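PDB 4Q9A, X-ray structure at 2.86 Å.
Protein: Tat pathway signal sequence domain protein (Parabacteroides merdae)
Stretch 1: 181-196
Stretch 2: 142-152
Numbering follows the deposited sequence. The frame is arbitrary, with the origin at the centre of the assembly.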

# COMPACT_ATOMS: atom_id res chain seq x y z
N ASN A 181 -10.94 -21.70 -17.17
CA ASN A 181 -10.72 -22.17 -15.79
C ASN A 181 -9.63 -21.34 -15.06
O ASN A 181 -8.66 -21.88 -14.52
CB ASN A 181 -10.42 -23.67 -15.75
CG ASN A 181 -10.34 -24.22 -14.35
OD1 ASN A 181 -11.18 -23.92 -13.48
ND2 ASN A 181 -9.26 -24.94 -14.06
N THR A 182 -9.81 -20.02 -15.07
CA THR A 182 -8.90 -19.06 -14.43
C THR A 182 -9.41 -18.70 -13.02
O THR A 182 -10.50 -19.13 -12.62
CB THR A 182 -8.79 -17.78 -15.28
OG1 THR A 182 -9.99 -17.03 -15.17
CG2 THR A 182 -8.49 -18.07 -16.74
N ILE A 183 -8.64 -17.87 -12.31
CA ILE A 183 -9.07 -17.32 -11.02
C ILE A 183 -9.91 -16.08 -11.38
O ILE A 183 -9.60 -15.38 -12.36
CB ILE A 183 -7.89 -17.03 -10.03
CG1 ILE A 183 -7.10 -18.32 -9.68
CG2 ILE A 183 -8.36 -16.24 -8.78
CD1 ILE A 183 -7.41 -19.02 -8.39
N PHE A 184 -10.99 -15.84 -10.62
CA PHE A 184 -11.87 -14.72 -10.87
C PHE A 184 -11.98 -13.81 -9.61
O PHE A 184 -12.37 -14.26 -8.53
CB PHE A 184 -13.23 -15.22 -11.36
CG PHE A 184 -14.13 -14.12 -11.86
CD1 PHE A 184 -13.84 -13.44 -13.04
CD2 PHE A 184 -15.26 -13.74 -11.13
CE1 PHE A 184 -14.67 -12.40 -13.49
CE2 PHE A 184 -16.08 -12.70 -11.58
CZ PHE A 184 -15.79 -12.05 -12.76
N VAL A 185 -11.59 -12.53 -9.75
CA VAL A 185 -11.68 -11.58 -8.63
C VAL A 185 -13.01 -10.82 -8.80
O VAL A 185 -13.18 -10.09 -9.78
CB VAL A 185 -10.44 -10.64 -8.45
CG1 VAL A 185 -10.44 -10.04 -7.06
CG2 VAL A 185 -9.13 -11.37 -8.71
N PRO A 186 -14.01 -11.05 -7.90
CA PRO A 186 -15.33 -10.40 -8.09
C PRO A 186 -15.42 -9.02 -7.44
O PRO A 186 -16.11 -8.83 -6.43
CB PRO A 186 -16.29 -11.41 -7.44
CG PRO A 186 -15.46 -12.09 -6.38
CD PRO A 186 -14.01 -11.91 -6.70
N PHE A 187 -14.72 -8.05 -8.04
CA PHE A 187 -14.62 -6.68 -7.54
C PHE A 187 -15.97 -6.02 -7.28
O PHE A 187 -16.10 -5.35 -6.27
CB PHE A 187 -13.79 -5.82 -8.49
CG PHE A 187 -12.30 -6.08 -8.49
CD1 PHE A 187 -11.63 -6.36 -7.30
CD2 PHE A 187 -11.55 -5.93 -9.64
CE1 PHE A 187 -10.24 -6.53 -7.28
CE2 PHE A 187 -10.17 -6.11 -9.63
CZ PHE A 187 -9.52 -6.40 -8.45
N GLN A 188 -16.98 -6.25 -8.14
CA GLN A 188 -18.31 -5.65 -7.98
C GLN A 188 -18.93 -6.02 -6.62
O GLN A 188 -19.37 -5.12 -5.91
CB GLN A 188 -19.25 -6.03 -9.15
CG GLN A 188 -20.48 -5.12 -9.31
CD GLN A 188 -20.15 -3.68 -9.64
OE1 GLN A 188 -19.94 -3.30 -10.80
NE2 GLN A 188 -20.14 -2.84 -8.61
N SER A 189 -18.91 -7.32 -6.23
CA SER A 189 -19.45 -7.82 -4.96
C SER A 189 -18.82 -7.09 -3.78
O SER A 189 -19.54 -6.72 -2.83
CB SER A 189 -19.18 -9.31 -4.82
OG SER A 189 -19.48 -9.96 -6.05
N GLY A 190 -17.50 -6.88 -3.87
CA GLY A 190 -16.73 -6.18 -2.85
C GLY A 190 -17.14 -4.74 -2.72
O GLY A 190 -17.33 -4.25 -1.60
N PHE A 191 -17.30 -4.06 -3.86
CA PHE A 191 -17.68 -2.65 -3.87
C PHE A 191 -19.15 -2.48 -3.49
O PHE A 191 -19.50 -1.54 -2.77
CB PHE A 191 -17.34 -1.99 -5.20
CG PHE A 191 -15.88 -1.57 -5.29
CD1 PHE A 191 -15.38 -0.54 -4.48
CD2 PHE A 191 -15.01 -2.18 -6.19
CE1 PHE A 191 -14.04 -0.16 -4.56
CE2 PHE A 191 -13.67 -1.77 -6.29
CZ PHE A 191 -13.20 -0.77 -5.47
N ASP A 192 -19.99 -3.46 -3.88
CA ASP A 192 -21.41 -3.49 -3.53
C ASP A 192 -21.56 -3.53 -2.00
O ASP A 192 -22.49 -2.93 -1.45
CB ASP A 192 -22.10 -4.70 -4.19
CG ASP A 192 -22.41 -4.58 -5.68
OD1 ASP A 192 -22.01 -3.55 -6.30
OD2 ASP A 192 -23.04 -5.50 -6.24
N ALA A 193 -20.61 -4.20 -1.32
CA ALA A 193 -20.55 -4.35 0.13
C ALA A 193 -19.95 -3.12 0.82
O ALA A 193 -20.47 -2.67 1.86
CB ALA A 193 -19.71 -5.58 0.46
N ALA A 194 -18.83 -2.61 0.26
CA ALA A 194 -18.07 -1.47 0.76
C ALA A 194 -18.94 -0.19 0.89
O ALA A 194 -18.91 0.48 1.93
CB ALA A 194 -16.89 -1.22 -0.15
N VAL A 195 -19.79 0.08 -0.13
CA VAL A 195 -20.68 1.24 -0.16
C VAL A 195 -21.74 1.19 0.97
O VAL A 195 -22.33 2.23 1.30
CB VAL A 195 -21.34 1.47 -1.52
CG1 VAL A 195 -20.30 1.78 -2.58
CG2 VAL A 195 -22.21 0.29 -1.93
N LYS A 196 -21.95 -0.00 1.59
CA LYS A 196 -22.89 -0.14 2.72
C LYS A 196 -22.21 0.35 4.02
O LYS A 196 -22.91 0.62 5.00
CB LYS A 196 -23.42 -1.58 2.87
CG LYS A 196 -24.45 -1.95 1.81
CD LYS A 196 -24.61 -3.47 1.65
CE LYS A 196 -25.74 -3.86 0.72
NZ LYS A 196 -27.08 -3.61 1.31
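Stretch 2, residues 142-152: QIVLCEPFTLR

Stretch 2 begins as a strand, 142-146, running parallel to strand 183-185 with a crossing angle of -27° and an axial approach of 4.7 Å, and continues extended through Leu 151 along the helix that begins at Phe 187. Ile 183 pairs with Val 144, Phe 184 with Leu 145 and Val 185 with Cys 146. The hydrogen bonds alternate as parallel strands require: Ile 183 N to Ile 143 O (3.0 Å), Leu 145 N to Ile 183 O (2.8 Å), Val 185 N to Leu 145 O (3.1 Å) and Glu 147 N to Val 185 O (2.8 Å).

Beta-branched valines suit these extended backbones. Val 144 and Val 185, both t, share a sheet face with Ile 183 and Cys 146, and Val 185 CG2 lies 3.6 Å from Val 144 CG1. On the face of Leu 145, Phe 184 (chi1 t) extends its ring along the neighbouring strand until Phe 184 CZ is 3.5 Å from Glu 147 CB.

Glu 147, with chi1 and chi2 both t, is stretched out far enough for Glu 147 OE1 to accept a hydrogen bond from Gln 188 N (3.0 Å), an amide in the helix's first turn that has no helical carbonyl before it to bind. OE2 is satisfied elsewhere in the structure. Gln 188 (t, then p) turns its amide to the backbone of Thr 150, matching both its groups: Thr 150 N donates to Gln 188 OE1 (3.1 Å), and Gln 188 NE2 donates to Thr 150 O (2.9 Å). Gln 188 NE2 also donates to Asp 192 OD1 (3.1 Å).

Beyond the strand, Phe 149 adopts chi1 p and points toward the helix, where broad, flat rings bury much apolar surface. Phe 187 CB lies 3.5 Å from Phe 149 CD2, while the Phe 191 ring (chi1 m) forms an offset stack with the Phe 149 ring, centroids 5.0 Å apart. Leu 151 offers a methyl to the Phe 191 ring in a CH-pi contact, Leu 151 CD1 sitting over one face, 4.1 Å from the centroid, and Leu 151 CD2 meets Val 195 CG1 at 3.8 Å.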

# COMPACT_ATOMS: atom_id res chain seq x y z
N GLN A 142 -0.60 -18.95 -15.18
CA GLN A 142 -1.77 -18.94 -14.34
C GLN A 142 -2.42 -17.57 -14.52
O GLN A 142 -1.79 -16.54 -14.25
CB GLN A 142 -1.36 -19.19 -12.89
CG GLN A 142 -0.83 -20.58 -12.63
CD GLN A 142 -0.45 -20.74 -11.18
OE1 GLN A 142 -1.31 -20.87 -10.29
NE2 GLN A 142 0.83 -20.75 -10.91
N ILE A 143 -3.66 -17.55 -15.05
CA ILE A 143 -4.38 -16.30 -15.28
C ILE A 143 -5.35 -15.99 -14.10
O ILE A 143 -6.05 -16.88 -13.57
CB ILE A 143 -5.13 -16.29 -16.64
CG1 ILE A 143 -4.22 -16.72 -17.79
CG2 ILE A 143 -5.75 -14.91 -16.92
CD1 ILE A 143 -4.93 -16.98 -19.10
N VAL A 144 -5.35 -14.71 -13.71
CA VAL A 144 -6.20 -14.05 -12.73
C VAL A 144 -7.00 -13.06 -13.54
O VAL A 144 -6.45 -12.04 -13.96
CB VAL A 144 -5.43 -13.37 -11.55
CG1 VAL A 144 -6.40 -12.87 -10.50
CG2 VAL A 144 -4.42 -14.30 -10.92
N LEU A 145 -8.26 -13.39 -13.84
CA LEU A 145 -9.17 -12.52 -14.57
C LEU A 145 -10.03 -11.78 -13.55
O LEU A 145 -10.66 -12.41 -12.71
CB LEU A 145 -10.01 -13.31 -15.59
CG LEU A 145 -10.76 -12.46 -16.61
CD1 LEU A 145 -9.81 -11.74 -17.57
CD2 LEU A 145 -11.75 -13.30 -17.36
N CYS A 146 -10.00 -10.44 -13.60
CA CYS A 146 -10.71 -9.56 -12.67
C CYS A 146 -12.05 -9.07 -13.24
O CYS A 146 -12.16 -8.81 -14.45
CB CYS A 146 -9.83 -8.37 -12.29
SG CYS A 146 -8.26 -8.82 -11.52
N GLU A 147 -13.04 -8.92 -12.35
CA GLU A 147 -14.37 -8.45 -12.72
C GLU A 147 -14.36 -6.93 -12.97
O GLU A 147 -14.04 -6.17 -12.03
CB GLU A 147 -15.42 -8.81 -11.62
CG GLU A 147 -16.86 -8.57 -12.02
CD GLU A 147 -17.93 -8.88 -10.99
OE1 GLU A 147 -17.66 -8.71 -9.78
OE2 GLU A 147 -19.04 -9.28 -11.40
N PRO A 148 -14.76 -6.46 -14.19
CA PRO A 148 -14.90 -5.00 -14.40
C PRO A 148 -16.05 -4.48 -13.50
O PRO A 148 -16.99 -5.24 -13.24
CB PRO A 148 -15.20 -4.88 -15.89
CG PRO A 148 -15.78 -6.18 -16.27
CD PRO A 148 -15.22 -7.23 -15.36
N PHE A 149 -15.94 -3.25 -12.97
CA PHE A 149 -16.90 -2.75 -11.97
C PHE A 149 -17.21 -1.25 -12.07
O PHE A 149 -16.48 -0.50 -12.72
CB PHE A 149 -16.32 -3.01 -10.56
CG PHE A 149 -14.96 -2.36 -10.35
CD1 PHE A 149 -14.86 -1.04 -9.91
CD2 PHE A 149 -13.79 -3.03 -10.67
CE1 PHE A 149 -13.62 -0.41 -9.80
CE2 PHE A 149 -12.54 -2.41 -10.54
CZ PHE A 149 -12.47 -1.10 -10.11
N THR A 150 -18.22 -0.81 -11.29
CA THR A 150 -18.64 0.59 -11.12
C THR A 150 -19.29 0.82 -9.76
O THR A 150 -19.97 -0.06 -9.22
CB THR A 150 -19.65 1.05 -12.19
OG1 THR A 150 -20.83 0.25 -12.10
CG2 THR A 150 -19.08 1.07 -13.62
N LEU A 151 -19.15 2.06 -9.25
CA LEU A 151 -19.80 2.56 -8.06
C LEU A 151 -20.88 3.56 -8.57
O LEU A 151 -20.55 4.60 -9.15
CB LEU A 151 -18.76 3.15 -7.10
CG LEU A 151 -17.82 2.12 -6.41
CD1 LEU A 151 -16.51 1.88 -7.21
CD2 LEU A 151 -17.49 2.55 -4.98
N ARG A 152 -22.17 3.15 -8.48
CA ARG A 152 -23.35 3.85 -8.99
C ARG A 152 -23.43 5.34 -8.61
O ARG A 152 -23.89 6.17 -9.42
CB ARG A 152 -24.63 3.15 -8.52
CG ARG A 152 -24.90 1.83 -9.24
CD ARG A 152 -26.34 1.38 -9.13
NE ARG A 152 -26.58 0.13 -9.85
CZ ARG A 152 -27.72 -0.20 -10.44
NH1 ARG A 152 -28.76 0.64 -10.42
NH2 ARG A 152 -27.84 -1.36 -11.08